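Local structure of DspB (Aggregatibacter actinomycetemcomitans, 1YHT) at residues Val34-Ile39 and Leu97-Ala102; Asn73-Gln76 and Tyr82-Pro85; Ser165-Ile170 and Gln176-Gly181; Glu190-Phe195 and Lys222-Gln227; Ser274-Ile279 and Ala295-Lys300. The protein is a glycoside hydrolase of family 20 that releases biofilms, probably by cleaving N-acetylglucosamine residues from the matrix polysaccharide. All blocks are in the same frame, centred on the assembly; numbering follows the deposited sequence.

How the interactions relate
The five contacts follow the course of a TIM barrel. Interaction 1 pairs two outer helices, 32-44 and 94-106, and interaction 2 is a hairpin formed by the chain running between them. Interactions 3, 4 and 5 come later, in series. Interactions 1 and 3 touch: K101 NZ lies 2.7 Å from I170 O, a probable hydrogen bond, and L97 packs on I170. Interactions 3 and 5 reach the same parallel sheet on opposite sides of the chain's centre, their centres about 29 Å apart. Interaction 4 starts on helix 192-208, the next element after strand 177-181 of interaction 3. Interactions 2 and 4 are farthest apart, about 41 Å between centres.

Interaction 1 of 5, residues Val34-Ile39 and Leu97-Ala102; sequences VIKSFI and LDDIKA
I35 and I100 cross at about a right angle between two nearly parallel helices, whose axes, over 34-39 and 97-102, run 16° apart and approach to 10.3 Å. Their CG2 methyls meet at 3.9 Å, and their CD1 ends lie almost as near. I39 adds its CD1 to the same I100 CG2, so one branch of I100 serves two isoleucines spaced a helical turn apart. At the outer margin K36 reaches over with its chain extended beyond CG, while D99 holds CG anti to its backbone N (chi1 -180°) and comes across it. K36 NZ sits 2.9 Å from D99 OD2, on the syn side and 26° out of the carboxylate plane; its second bond, to OD1, is weak. The salt bridge thus spans both oxygens beside a buried apolar seam. Helices 32-44 and 94-106 belong to the outer layer of the barrel: F38 of the first packs inward on L21 and L23 of strand 18-24, and V34 meets helix 339-358 on another flank.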
# COMPACT_ATOMS: atom_id res chain seq x y z
N VAL A 34 9.06 -2.59 -16.65
CA VAL A 34 9.41 -1.55 -15.70
C VAL A 34 9.29 -2.06 -14.27
O VAL A 34 10.13 -1.74 -13.43
CB VAL A 34 8.57 -0.30 -15.92
CG1 VAL A 34 8.77 0.69 -14.80
CG2 VAL A 34 8.88 0.34 -17.32
N ILE A 35 8.27 -2.88 -13.98
CA ILE A 35 8.15 -3.50 -12.67
C ILE A 35 9.37 -4.37 -12.36
O ILE A 35 9.91 -4.34 -11.25
CB ILE A 35 6.85 -4.29 -12.55
CG1 ILE A 35 5.65 -3.29 -12.49
CG2 ILE A 35 6.88 -5.12 -11.27
CD1 ILE A 35 4.29 -3.91 -12.53
N LYS A 36 9.82 -5.13 -13.35
CA LYS A 36 11.06 -5.90 -13.22
C LYS A 36 12.31 -5.02 -12.98
O LYS A 36 13.20 -5.43 -12.25
CB LYS A 36 11.29 -6.78 -14.43
CG LYS A 36 10.40 -8.00 -14.50
CD LYS A 36 10.48 -8.63 -15.87
CE LYS A 36 9.64 -9.91 -15.98
NZ LYS A 36 10.09 -10.68 -17.16
N SER A 37 12.37 -3.83 -13.59
CA SER A 37 13.45 -2.90 -13.31
C SER A 37 13.45 -2.39 -11.86
O SER A 37 14.48 -2.28 -11.24
CB SER A 37 13.43 -1.72 -14.31
OG SER A 37 13.78 -2.15 -15.63
N PHE A 38 12.26 -2.09 -11.31
CA PHE A 38 12.13 -1.73 -9.90
C PHE A 38 12.64 -2.88 -9.04
O PHE A 38 13.36 -2.66 -8.04
CB PHE A 38 10.65 -1.46 -9.53
CG PHE A 38 10.17 -0.12 -9.86
CD1 PHE A 38 10.76 1.00 -9.32
CD2 PHE A 38 9.08 0.05 -10.71
CE1 PHE A 38 10.27 2.27 -9.59
CE2 PHE A 38 8.58 1.29 -10.97
CZ PHE A 38 9.20 2.42 -10.42
N ILE A 39 12.26 -4.12 -9.40
CA ILE A 39 12.74 -5.30 -8.69
C ILE A 39 14.31 -5.39 -8.72
O ILE A 39 14.95 -5.74 -7.73
CB ILE A 39 12.10 -6.58 -9.22
CG1 ILE A 39 10.66 -6.68 -8.69
CG2 ILE A 39 12.92 -7.82 -8.77
CD1 ILE A 39 9.79 -7.51 -9.50
N LEU A 97 1.43 -11.45 -14.43
CA LEU A 97 1.75 -11.55 -13.00
C LEU A 97 2.62 -12.76 -12.68
O LEU A 97 3.47 -12.69 -11.81
CB LEU A 97 0.47 -11.60 -12.21
CG LEU A 97 -0.37 -10.32 -12.18
CD1 LEU A 97 -1.83 -10.61 -11.92
CD2 LEU A 97 0.22 -9.35 -11.17
N ASP A 98 2.39 -13.87 -13.37
CA ASP A 98 3.21 -15.08 -13.18
C ASP A 98 4.67 -14.86 -13.64
O ASP A 98 5.59 -15.31 -12.99
CB ASP A 98 2.63 -16.27 -13.93
CG ASP A 98 1.40 -16.85 -13.26
OD1 ASP A 98 1.12 -16.56 -12.06
OD2 ASP A 98 0.71 -17.63 -13.97
N ASP A 99 4.84 -14.10 -14.71
CA ASP A 99 6.14 -13.65 -15.18
C ASP A 99 6.86 -12.73 -14.11
O ASP A 99 8.03 -12.94 -13.76
CB ASP A 99 5.97 -12.91 -16.52
CG ASP A 99 7.30 -12.40 -17.11
OD1 ASP A 99 8.32 -13.08 -16.96
OD2 ASP A 99 7.32 -11.31 -17.71
N ILE A 100 6.12 -11.78 -13.53
CA ILE A 100 6.67 -10.90 -12.49
C ILE A 100 7.04 -11.70 -11.23
O ILE A 100 8.07 -11.44 -10.65
CB ILE A 100 5.67 -9.76 -12.16
CG1 ILE A 100 5.54 -8.83 -13.39
CG2 ILE A 100 6.09 -8.95 -10.92
CD1 ILE A 100 4.31 -7.96 -13.39
N LYS A 101 6.16 -12.63 -10.84
CA LYS A 101 6.33 -13.47 -9.66
C LYS A 101 7.59 -14.29 -9.74
O LYS A 101 8.39 -14.30 -8.79
CB LYS A 101 5.12 -14.41 -9.50
CG LYS A 101 3.84 -13.72 -9.04
CD LYS A 101 2.58 -14.56 -9.27
CE LYS A 101 2.69 -16.02 -8.81
NZ LYS A 101 1.50 -16.85 -9.32
N ALA A 102 7.77 -14.98 -10.87
CA ALA A 102 9.00 -15.76 -11.15
C ALA A 102 10.27 -14.88 -11.05
O ALA A 102 11.27 -15.25 -10.44
CB ALA A 102 8.89 -16.49 -12.52

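Interaction 2 of 5, residues Asn73-Gln76 and Tyr82-Pro85; sequences NAVQ and YINP
V75 and I83 form an antiparallel hydrogen-bonded pair. V75 N donates to I83 O at 3.0 Å, in the carbonyl plane, and I83 N returns a bond to V75 O at 2.8 Å, tilted 27° from the V75 carbonyl plane. Their side chains lie side by side and point the same way, V75 CG1 coming 3.9 Å from I83 CB. Q76 and Y82, the neighbouring non-hydrogen-bonded pair, project from the other face. With CG anti to the backbone N (chi1 -169°) and the chain extended beyond it, Q76 is carried at a slant over one face of the tyrosine ring. Its CG makes a CH-pi contact 4.1 Å from the ring centroid, and the amide plane stacks over the same face, 19° from parallel. A74 CB comes to the edge of that ring and packs 3.8 Å from Y82 CB. Past the strands, P85 CD rests 3.4 Å from N73 O.

Further out, strand 90-91 flanks Y82: F91 shares backbone bonds with it and touches its side chain as well as A74. N84 ND2 is held by Q69, and N84 OD1 takes the backbone N of Y86 and T87, bridging the turn that carries the chain through P85. Two backbone bonds thus set the register of this surface hairpin, while the amide lying over the aromatic face suggests that dispersion contributes to the side-chain contact.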
# COMPACT_ATOMS: atom_id res chain seq x y z
N ASN A 73 -11.44 -10.57 -22.21
CA ASN A 73 -12.47 -9.51 -22.43
C ASN A 73 -11.86 -8.15 -22.79
O ASN A 73 -12.54 -7.26 -23.27
CB ASN A 73 -13.74 -9.59 -21.41
CG ASN A 73 -13.74 -8.63 -20.06
OD1 ASN A 73 -13.99 -7.37 -20.11
ND2 ASN A 73 -13.69 -9.30 -18.83
N ALA A 74 -10.53 -8.06 -22.69
CA ALA A 74 -9.83 -6.80 -22.75
C ALA A 74 -9.38 -6.44 -24.19
O ALA A 74 -9.28 -7.30 -25.07
CB ALA A 74 -8.64 -6.85 -21.81
N VAL A 75 -9.10 -5.17 -24.42
CA VAL A 75 -8.37 -4.77 -25.64
C VAL A 75 -6.87 -4.68 -25.28
O VAL A 75 -6.51 -4.01 -24.32
CB VAL A 75 -8.99 -3.46 -26.30
CG1 VAL A 75 -9.36 -2.46 -25.30
CG2 VAL A 75 -8.06 -2.83 -27.32
N GLN A 76 -6.02 -5.40 -26.01
CA GLN A 76 -4.60 -5.38 -25.71
C GLN A 76 -3.92 -4.37 -26.63
O GLN A 76 -4.15 -4.33 -27.87
CB GLN A 76 -3.96 -6.77 -25.80
CG GLN A 76 -2.54 -6.85 -25.24
CD GLN A 76 -1.92 -8.24 -25.32
OE1 GLN A 76 -1.04 -8.60 -24.51
NE2 GLN A 76 -2.38 -9.01 -26.26
N TYR A 82 -3.20 -4.89 -21.27
CA TYR A 82 -4.63 -5.15 -21.36
C TYR A 82 -5.44 -3.97 -20.77
O TYR A 82 -5.16 -3.50 -19.67
CB TYR A 82 -5.00 -6.47 -20.63
CG TYR A 82 -4.37 -7.69 -21.25
CD1 TYR A 82 -4.96 -8.33 -22.36
CD2 TYR A 82 -3.18 -8.20 -20.77
CE1 TYR A 82 -4.36 -9.45 -22.96
CE2 TYR A 82 -2.56 -9.31 -21.37
CZ TYR A 82 -3.17 -9.93 -22.44
OH TYR A 82 -2.54 -10.99 -23.00
N ILE A 83 -6.46 -3.54 -21.51
CA ILE A 83 -7.32 -2.46 -21.13
C ILE A 83 -8.73 -2.99 -20.95
O ILE A 83 -9.30 -3.57 -21.86
CB ILE A 83 -7.33 -1.37 -22.21
CG1 ILE A 83 -5.91 -0.78 -22.42
CG2 ILE A 83 -8.37 -0.27 -21.88
CD1 ILE A 83 -5.34 -0.01 -21.32
N ASN A 84 -9.30 -2.80 -19.77
CA ASN A 84 -10.69 -3.20 -19.55
C ASN A 84 -11.59 -2.27 -20.39
O ASN A 84 -11.60 -1.09 -20.15
CB ASN A 84 -11.02 -3.10 -18.05
CG ASN A 84 -12.48 -3.47 -17.74
OD1 ASN A 84 -13.38 -3.18 -18.53
ND2 ASN A 84 -12.71 -4.12 -16.60
N PRO A 85 -12.32 -2.80 -21.39
CA PRO A 85 -13.03 -1.85 -22.23
C PRO A 85 -14.17 -1.11 -21.50
O PRO A 85 -14.61 -0.10 -22.00
CB PRO A 85 -13.59 -2.71 -23.37
CG PRO A 85 -13.76 -4.07 -22.76
CD PRO A 85 -12.54 -4.19 -21.83

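Interaction 3 of 5, residues Ser165-Ile170 and Gln176-Gly181; sequences SEVIDI and QHFHIG
F178 of strand 177-181 meets V167 and I168 of helix 154-171, and the contact between the two segments is entirely apolar. V167 CG1 approaches F178 CE1 at 3.6 Å, and I168 CG1 approaches F178 CD1 at 3.7 Å. Both aliphatic side chains cross the phenylalanine at about a right angle and reach neighbouring ring carbons obliquely. The ring is carried to the helix by its first torsion, CG lying anti to the backbone N (chi1 -174°), while V167 points its own CB toward the strand. L206 of helix 192-208 touches both I168 and F178, and P113 of strand 110-117 touches both V167 and F178, extending the apolar layer around the ring.

Polar bonds gather on the other side of the strand. G181 N donates to H179 ND1 at 3.0 Å, with the donor 12° out of the imidazole plane, and T235 OG1 is bonded at NE2; the two bonds would together limit rotation of the ring. H51 stacks on H179, and H177 ND1 is bonded to E110.

F178 thus faces the covering helix, and H177 and H179 the interior. Strand 177-181 runs parallel between strands 110-117 and 212-216 with helix 154-171 packed on its outside, so helix, turn and strand form one alpha-to-beta step of the TIM-barrel fold of family 20 glycoside hydrolases.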
# COMPACT_ATOMS: atom_id res chain seq x y z
N SER A 165 -8.91 -14.13 -0.87
CA SER A 165 -8.52 -15.50 -1.28
C SER A 165 -8.01 -15.59 -2.72
O SER A 165 -7.05 -16.30 -3.03
CB SER A 165 -9.71 -16.45 -1.09
OG SER A 165 -10.02 -16.57 0.29
N GLU A 166 -8.69 -14.88 -3.63
CA GLU A 166 -8.27 -14.80 -5.01
C GLU A 166 -6.89 -14.13 -5.15
O GLU A 166 -6.01 -14.61 -5.88
CB GLU A 166 -9.31 -14.03 -5.80
CG GLU A 166 -8.95 -13.96 -7.29
CD GLU A 166 -9.99 -13.23 -8.11
OE1 GLU A 166 -9.86 -12.00 -8.24
OE2 GLU A 166 -10.87 -13.90 -8.65
N VAL A 167 -6.72 -13.01 -4.46
CA VAL A 167 -5.42 -12.27 -4.48
C VAL A 167 -4.29 -13.13 -3.92
O VAL A 167 -3.20 -13.25 -4.51
CB VAL A 167 -5.55 -10.93 -3.79
CG1 VAL A 167 -4.19 -10.30 -3.59
CG2 VAL A 167 -6.46 -9.99 -4.58
N ILE A 168 -4.58 -13.83 -2.84
CA ILE A 168 -3.64 -14.80 -2.28
C ILE A 168 -3.26 -15.89 -3.27
O ILE A 168 -2.08 -16.19 -3.47
CB ILE A 168 -4.22 -15.40 -0.96
CG1 ILE A 168 -4.26 -14.32 0.08
CG2 ILE A 168 -3.39 -16.59 -0.45
CD1 ILE A 168 -5.00 -14.66 1.32
N ASP A 169 -4.25 -16.45 -3.95
CA ASP A 169 -4.01 -17.46 -4.99
C ASP A 169 -3.15 -16.94 -6.16
O ASP A 169 -2.26 -17.64 -6.66
CB ASP A 169 -5.31 -17.97 -5.58
CG ASP A 169 -6.06 -18.90 -4.63
OD1 ASP A 169 -5.49 -19.34 -3.62
OD2 ASP A 169 -7.22 -19.19 -4.92
N ILE A 170 -3.41 -15.72 -6.58
CA ILE A 170 -2.63 -15.06 -7.64
C ILE A 170 -1.14 -14.88 -7.29
O ILE A 170 -0.28 -15.25 -8.07
CB ILE A 170 -3.24 -13.70 -7.99
CG1 ILE A 170 -4.61 -13.85 -8.68
CG2 ILE A 170 -2.34 -12.88 -8.93
CD1 ILE A 170 -5.41 -12.48 -8.76
N GLN A 176 4.68 -13.57 1.67
CA GLN A 176 4.50 -14.00 3.07
C GLN A 176 3.69 -13.04 3.94
O GLN A 176 3.36 -13.36 5.11
CB GLN A 176 5.87 -14.27 3.69
CG GLN A 176 6.53 -15.51 3.06
CD GLN A 176 7.18 -15.21 1.73
OE1 GLN A 176 7.99 -14.29 1.63
NE2 GLN A 176 6.83 -15.97 0.72
N HIS A 177 3.33 -11.89 3.34
CA HIS A 177 2.58 -10.87 4.02
C HIS A 177 1.52 -10.37 3.06
O HIS A 177 1.80 -10.23 1.86
CB HIS A 177 3.46 -9.67 4.38
CG HIS A 177 4.61 -10.01 5.27
ND1 HIS A 177 5.77 -10.58 4.80
CD2 HIS A 177 4.78 -9.86 6.61
CE1 HIS A 177 6.60 -10.79 5.80
NE2 HIS A 177 6.03 -10.37 6.92
N PHE A 178 0.37 -10.00 3.60
CA PHE A 178 -0.71 -9.40 2.81
C PHE A 178 -1.09 -8.11 3.50
O PHE A 178 -1.34 -8.10 4.71
CB PHE A 178 -1.87 -10.42 2.77
CG PHE A 178 -3.02 -10.04 1.89
CD1 PHE A 178 -3.33 -10.80 0.75
CD2 PHE A 178 -3.84 -9.02 2.23
CE1 PHE A 178 -4.43 -10.50 -0.05
CE2 PHE A 178 -4.97 -8.69 1.43
CZ PHE A 178 -5.24 -9.44 0.28
N HIS A 179 -1.18 -7.03 2.72
CA HIS A 179 -1.44 -5.72 3.26
C HIS A 179 -2.94 -5.44 3.13
O HIS A 179 -3.48 -5.41 2.02
CB HIS A 179 -0.56 -4.68 2.58
CG HIS A 179 -0.41 -3.40 3.34
ND1 HIS A 179 -1.49 -2.60 3.68
CD2 HIS A 179 0.68 -2.78 3.84
CE1 HIS A 179 -1.05 -1.54 4.33
NE2 HIS A 179 0.26 -1.60 4.41
N ILE A 180 -3.59 -5.24 4.29
CA ILE A 180 -5.02 -4.99 4.36
C ILE A 180 -5.45 -3.51 4.31
O ILE A 180 -6.66 -3.17 4.46
CB ILE A 180 -5.68 -5.71 5.60
CG1 ILE A 180 -5.22 -5.09 6.91
CG2 ILE A 180 -5.43 -7.24 5.50
CD1 ILE A 180 -5.94 -5.54 8.12
N GLY A 181 -4.50 -2.64 4.02
CA GLY A 181 -4.78 -1.24 3.90
C GLY A 181 -5.04 -0.61 5.24
O GLY A 181 -4.18 -0.70 6.15

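Interaction 4 of 5, residues Glu190-Phe195 and Lys222-Gln227; sequences ESNHEF and KNTFEQ
N192, in the first turn of helix 192-208, sends its side chain straight at T224, the two coming from opposite directions. N192 CG stands anti to the backbone N (chi1 -174°), which sets the amide against the threonine hydroxyl. As modelled, N192 ND2 is only 2.6 Å from T224 OG1, but the amide is probably turned over, so the identity of the atom facing the hydroxyl is uncertain. I221 packs on the same asparagine.

H193 follows and meets the threonine methyl. Its ring crosses T224 at about a right angle, and H193 ND1 comes 3.4 Å from T224 CG2, an oblique approach to the imidazole. The backbone of H193 is tied across as well: a water donates to H193 O at 2.9 Å and to Q227 OE1 at the same distance, bridging the helix to the far end of 222-227. That water lies at the edge of the H193 ring, in its plane. One helical turn past N192, I196 touches both T224 and Q227, while N200 donates from ND2 to Q227 O.

T224 OG1 therefore faces the asparagine amide, while the CG2 methyl touches the histidine ring and also borders the amide. The close polar approach lies at the buried threonine, where a direct hydrogen bond remains undecided, and the water bridge joins the exposed residues H193 and Q227.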
# COMPACT_ATOMS: atom_id res chain seq x y z
N GLU A 190 -17.70 8.19 13.29
CA GLU A 190 -17.14 7.45 14.41
C GLU A 190 -17.27 5.99 14.00
O GLU A 190 -18.39 5.46 13.90
CB GLU A 190 -17.95 7.71 15.71
CG GLU A 190 -17.79 9.12 16.33
CD GLU A 190 -18.57 10.24 15.62
OE1 GLU A 190 -19.81 10.14 15.52
OE2 GLU A 190 -17.95 11.25 15.19
N SER A 191 -16.14 5.35 13.70
CA SER A 191 -16.17 3.95 13.25
C SER A 191 -15.07 3.08 13.86
O SER A 191 -14.96 1.91 13.52
CB SER A 191 -16.12 3.87 11.70
OG SER A 191 -14.83 4.13 11.17
N ASN A 192 -14.27 3.65 14.77
CA ASN A 192 -13.01 3.04 15.16
C ASN A 192 -13.17 1.72 15.85
O ASN A 192 -12.39 0.80 15.56
CB ASN A 192 -12.11 3.94 16.01
CG ASN A 192 -10.74 3.30 16.26
OD1 ASN A 192 -9.82 3.32 15.37
ND2 ASN A 192 -10.60 2.65 17.41
N HIS A 193 -14.12 1.60 16.77
CA HIS A 193 -14.24 0.34 17.52
C HIS A 193 -14.51 -0.81 16.59
O HIS A 193 -13.92 -1.83 16.74
CB HIS A 193 -15.29 0.40 18.64
CG HIS A 193 -14.99 1.48 19.65
ND1 HIS A 193 -14.16 1.27 20.73
CD2 HIS A 193 -15.34 2.78 19.69
CE1 HIS A 193 -14.02 2.41 21.40
NE2 HIS A 193 -14.74 3.33 20.80
N GLU A 194 -15.42 -0.64 15.64
CA GLU A 194 -15.71 -1.73 14.70
C GLU A 194 -14.53 -2.04 13.76
O GLU A 194 -14.43 -3.14 13.24
CB GLU A 194 -16.97 -1.43 13.89
CG GLU A 194 -18.23 -1.48 14.70
CD GLU A 194 -18.62 -2.91 15.11
OE1 GLU A 194 -18.17 -3.90 14.44
OE2 GLU A 194 -19.39 -3.00 16.11
N PHE A 195 -13.64 -1.06 13.56
CA PHE A 195 -12.46 -1.29 12.76
C PHE A 195 -11.55 -2.33 13.40
O PHE A 195 -11.00 -3.18 12.71
CB PHE A 195 -11.72 0.01 12.46
CG PHE A 195 -10.48 -0.21 11.64
CD1 PHE A 195 -10.61 -0.66 10.32
CD2 PHE A 195 -9.22 -0.08 12.22
CE1 PHE A 195 -9.49 -0.92 9.56
CE2 PHE A 195 -8.04 -0.34 11.46
CZ PHE A 195 -8.17 -0.77 10.13
N LYS A 222 -5.06 5.37 20.89
CA LYS A 222 -4.79 4.99 22.30
C LYS A 222 -5.95 4.26 22.98
O LYS A 222 -5.71 3.37 23.76
CB LYS A 222 -4.47 6.24 23.11
CG LYS A 222 -3.13 6.83 22.80
CD LYS A 222 -2.88 8.08 23.68
CE LYS A 222 -1.98 9.08 23.00
NZ LYS A 222 -1.96 10.39 23.78
N ASN A 223 -7.18 4.65 22.66
CA ASN A 223 -8.38 4.07 23.26
C ASN A 223 -8.58 2.61 23.00
O ASN A 223 -9.20 1.94 23.83
CB ASN A 223 -9.66 4.75 22.74
CG ASN A 223 -9.94 6.04 23.43
OD1 ASN A 223 -9.26 6.39 24.41
ND2 ASN A 223 -10.92 6.77 22.92
N THR A 224 -8.08 2.12 21.87
CA THR A 224 -8.44 0.78 21.36
C THR A 224 -7.26 -0.08 20.85
O THR A 224 -7.44 -1.25 20.61
CB THR A 224 -9.45 0.90 20.21
OG1 THR A 224 -8.89 1.66 19.13
CG2 THR A 224 -10.78 1.54 20.65
N PHE A 225 -6.08 0.49 20.63
CA PHE A 225 -5.04 -0.28 19.92
C PHE A 225 -4.60 -1.54 20.61
O PHE A 225 -4.15 -2.45 19.96
CB PHE A 225 -3.84 0.58 19.52
CG PHE A 225 -2.82 0.74 20.58
CD1 PHE A 225 -1.53 0.22 20.42
CD2 PHE A 225 -3.11 1.44 21.75
CE1 PHE A 225 -0.55 0.40 21.40
CE2 PHE A 225 -2.14 1.63 22.75
CZ PHE A 225 -0.85 1.11 22.57
N GLU A 226 -4.73 -1.61 21.93
CA GLU A 226 -4.36 -2.78 22.66
C GLU A 226 -5.29 -3.95 22.38
O GLU A 226 -4.95 -5.05 22.76
CB GLU A 226 -4.30 -2.47 24.16
CG GLU A 226 -3.36 -1.32 24.51
CD GLU A 226 -3.48 -0.83 25.94
OE1 GLU A 226 -4.47 -0.12 26.29
OE2 GLU A 226 -2.60 -1.20 26.72
N GLN A 227 -6.41 -3.74 21.68
CA GLN A 227 -7.32 -4.83 21.24
C GLN A 227 -6.92 -5.47 19.90
O GLN A 227 -7.45 -6.47 19.49
CB GLN A 227 -8.75 -4.27 21.09
CG GLN A 227 -9.35 -3.71 22.38
CD GLN A 227 -10.56 -2.83 22.14
OE1 GLN A 227 -11.44 -3.17 21.37
NE2 GLN A 227 -10.60 -1.66 22.78
O HOH W 1 -13.53 -2.33 19.53

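Interaction 5 of 5, residues Ser274-Ile279 and Ala295-Lys300; sequences SYYLYI and AKDVIK. With ACY (acetic acid), chain B.
With CG anti to the carbonyl carbon (chi1 -74°), Y276 swings its ring toward D297, whose own CG is anti to the backbone N (chi1 -172°) and comes across from helix 287-301. The two side chains cross at about a right angle, ring and carboxylate planes 45° apart, and D297 OD2 lies 3.8 Å from Y276 CE1. V298 packs beside it, its CG2 being 3.5 Å from Y276 O and 4.3 Å from Y276 CB, so one methyl touches both the backbone and the root of the tyrosine. Y275 CD2 lies 3.6 Å above the centre of one face of the Y276 ring.

Two residues on, Y278 faces elsewhere: Y278 OH donates to O of an acetic acid molecule at 2.7 Å. This ligand, probably from the crystallisation liquor, approaches the ring edge, while S274 CB covers a face of the ring and W330 meets it edge-to-face.

W302, just past helix 287-301, packs its ring against Y276. The short strand 278-279 runs parallel to barrel strand 324-329, and helix 339-358 touches both partners, L349 reaching I279 as well as V298.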
# COMPACT_ATOMS: atom_id res chain seq x y z
N SER A 274 6.14 9.76 5.51
CA SER A 274 5.73 10.41 4.26
C SER A 274 6.60 11.63 3.91
O SER A 274 6.81 11.92 2.76
CB SER A 274 4.26 10.81 4.29
OG SER A 274 4.02 11.71 5.36
N TYR A 275 7.16 12.31 4.90
CA TYR A 275 8.01 13.45 4.53
C TYR A 275 9.22 13.07 3.68
O TYR A 275 9.48 13.74 2.68
CB TYR A 275 8.47 14.20 5.76
CG TYR A 275 9.19 15.48 5.40
CD1 TYR A 275 8.49 16.63 5.01
CD2 TYR A 275 10.57 15.52 5.40
CE1 TYR A 275 9.16 17.80 4.66
CE2 TYR A 275 11.25 16.69 5.08
CZ TYR A 275 10.54 17.82 4.73
OH TYR A 275 11.27 18.93 4.39
N TYR A 276 9.97 12.05 4.09
CA TYR A 276 11.19 11.63 3.36
C TYR A 276 10.98 10.49 2.35
O TYR A 276 11.78 10.31 1.42
CB TYR A 276 12.25 11.15 4.35
CG TYR A 276 12.90 12.28 5.09
CD1 TYR A 276 13.76 13.16 4.41
CD2 TYR A 276 12.63 12.52 6.45
CE1 TYR A 276 14.35 14.20 5.06
CE2 TYR A 276 13.26 13.57 7.12
CZ TYR A 276 14.11 14.41 6.42
OH TYR A 276 14.72 15.47 7.04
N LEU A 277 9.95 9.70 2.59
CA LEU A 277 9.80 8.42 1.93
C LEU A 277 8.62 8.30 0.99
O LEU A 277 8.46 7.26 0.37
CB LEU A 277 9.80 7.29 2.96
CG LEU A 277 10.96 7.27 3.96
CD1 LEU A 277 10.80 6.15 4.92
CD2 LEU A 277 12.34 7.18 3.32
N TYR A 278 7.81 9.35 0.87
CA TYR A 278 6.79 9.43 -0.19
C TYR A 278 7.35 10.29 -1.30
O TYR A 278 7.93 11.35 -1.04
CB TYR A 278 5.51 10.10 0.29
CG TYR A 278 4.54 9.21 1.04
CD1 TYR A 278 4.96 8.02 1.65
CD2 TYR A 278 3.22 9.60 1.20
CE1 TYR A 278 4.08 7.24 2.33
CE2 TYR A 278 2.35 8.83 1.93
CZ TYR A 278 2.76 7.65 2.46
OH TYR A 278 1.83 6.85 3.13
N ILE A 279 7.17 9.82 -2.54
CA ILE A 279 7.35 10.67 -3.70
C ILE A 279 6.08 10.58 -4.55
O ILE A 279 5.52 9.48 -4.74
CB ILE A 279 8.70 10.36 -4.48
CG1 ILE A 279 8.90 11.36 -5.62
CG2 ILE A 279 8.72 8.93 -5.01
CD1 ILE A 279 10.36 11.50 -6.07
N ALA A 295 16.85 12.21 -3.33
CA ALA A 295 17.77 11.16 -2.94
C ALA A 295 18.87 11.72 -2.03
O ALA A 295 19.18 11.17 -0.99
CB ALA A 295 18.34 10.49 -4.16
N LYS A 296 19.46 12.85 -2.43
CA LYS A 296 20.54 13.44 -1.65
C LYS A 296 20.03 13.88 -0.28
O LYS A 296 20.72 13.74 0.72
CB LYS A 296 21.17 14.62 -2.41
CG LYS A 296 22.08 14.15 -3.51
CD LYS A 296 22.45 15.27 -4.46
CE LYS A 296 23.59 14.81 -5.41
NZ LYS A 296 24.31 15.99 -5.98
N ASP A 297 18.80 14.36 -0.26
CA ASP A 297 18.14 14.85 0.97
C ASP A 297 17.94 13.69 1.97
O ASP A 297 18.26 13.83 3.14
CB ASP A 297 16.83 15.57 0.61
CG ASP A 297 16.16 16.27 1.82
OD1 ASP A 297 16.87 16.91 2.61
OD2 ASP A 297 14.92 16.19 1.93
N VAL A 298 17.49 12.55 1.48
CA VAL A 298 17.39 11.34 2.32
C VAL A 298 18.79 10.91 2.82
O VAL A 298 18.98 10.59 3.98
CB VAL A 298 16.71 10.20 1.51
CG1 VAL A 298 16.91 8.81 2.16
CG2 VAL A 298 15.24 10.55 1.32
N ILE A 299 19.77 10.93 1.94
CA ILE A 299 21.11 10.53 2.34
C ILE A 299 21.66 11.43 3.46
O ILE A 299 22.21 10.94 4.45
CB ILE A 299 22.05 10.54 1.13
CG1 ILE A 299 21.72 9.36 0.18
CG2 ILE A 299 23.54 10.49 1.56
CD1 ILE A 299 22.14 9.60 -1.22
N LYS A 300 21.49 12.74 3.29
CA LYS A 300 22.04 13.73 4.23
C LYS A 300 21.27 13.79 5.56
O LYS A 300 21.89 13.84 6.63
CB LYS A 300 21.98 15.09 3.55
CG LYS A 300 22.57 16.27 4.32
CD LYS A 300 23.95 16.62 3.85
CE LYS A 300 24.21 18.12 4.01
NZ LYS A 300 23.85 18.60 5.35
C ACY B . -1.67 6.67 2.76
O ACY B . -0.78 7.53 2.69
OXT ACY B . -2.88 6.90 2.51
CH3 ACY B . -1.25 5.29 3.13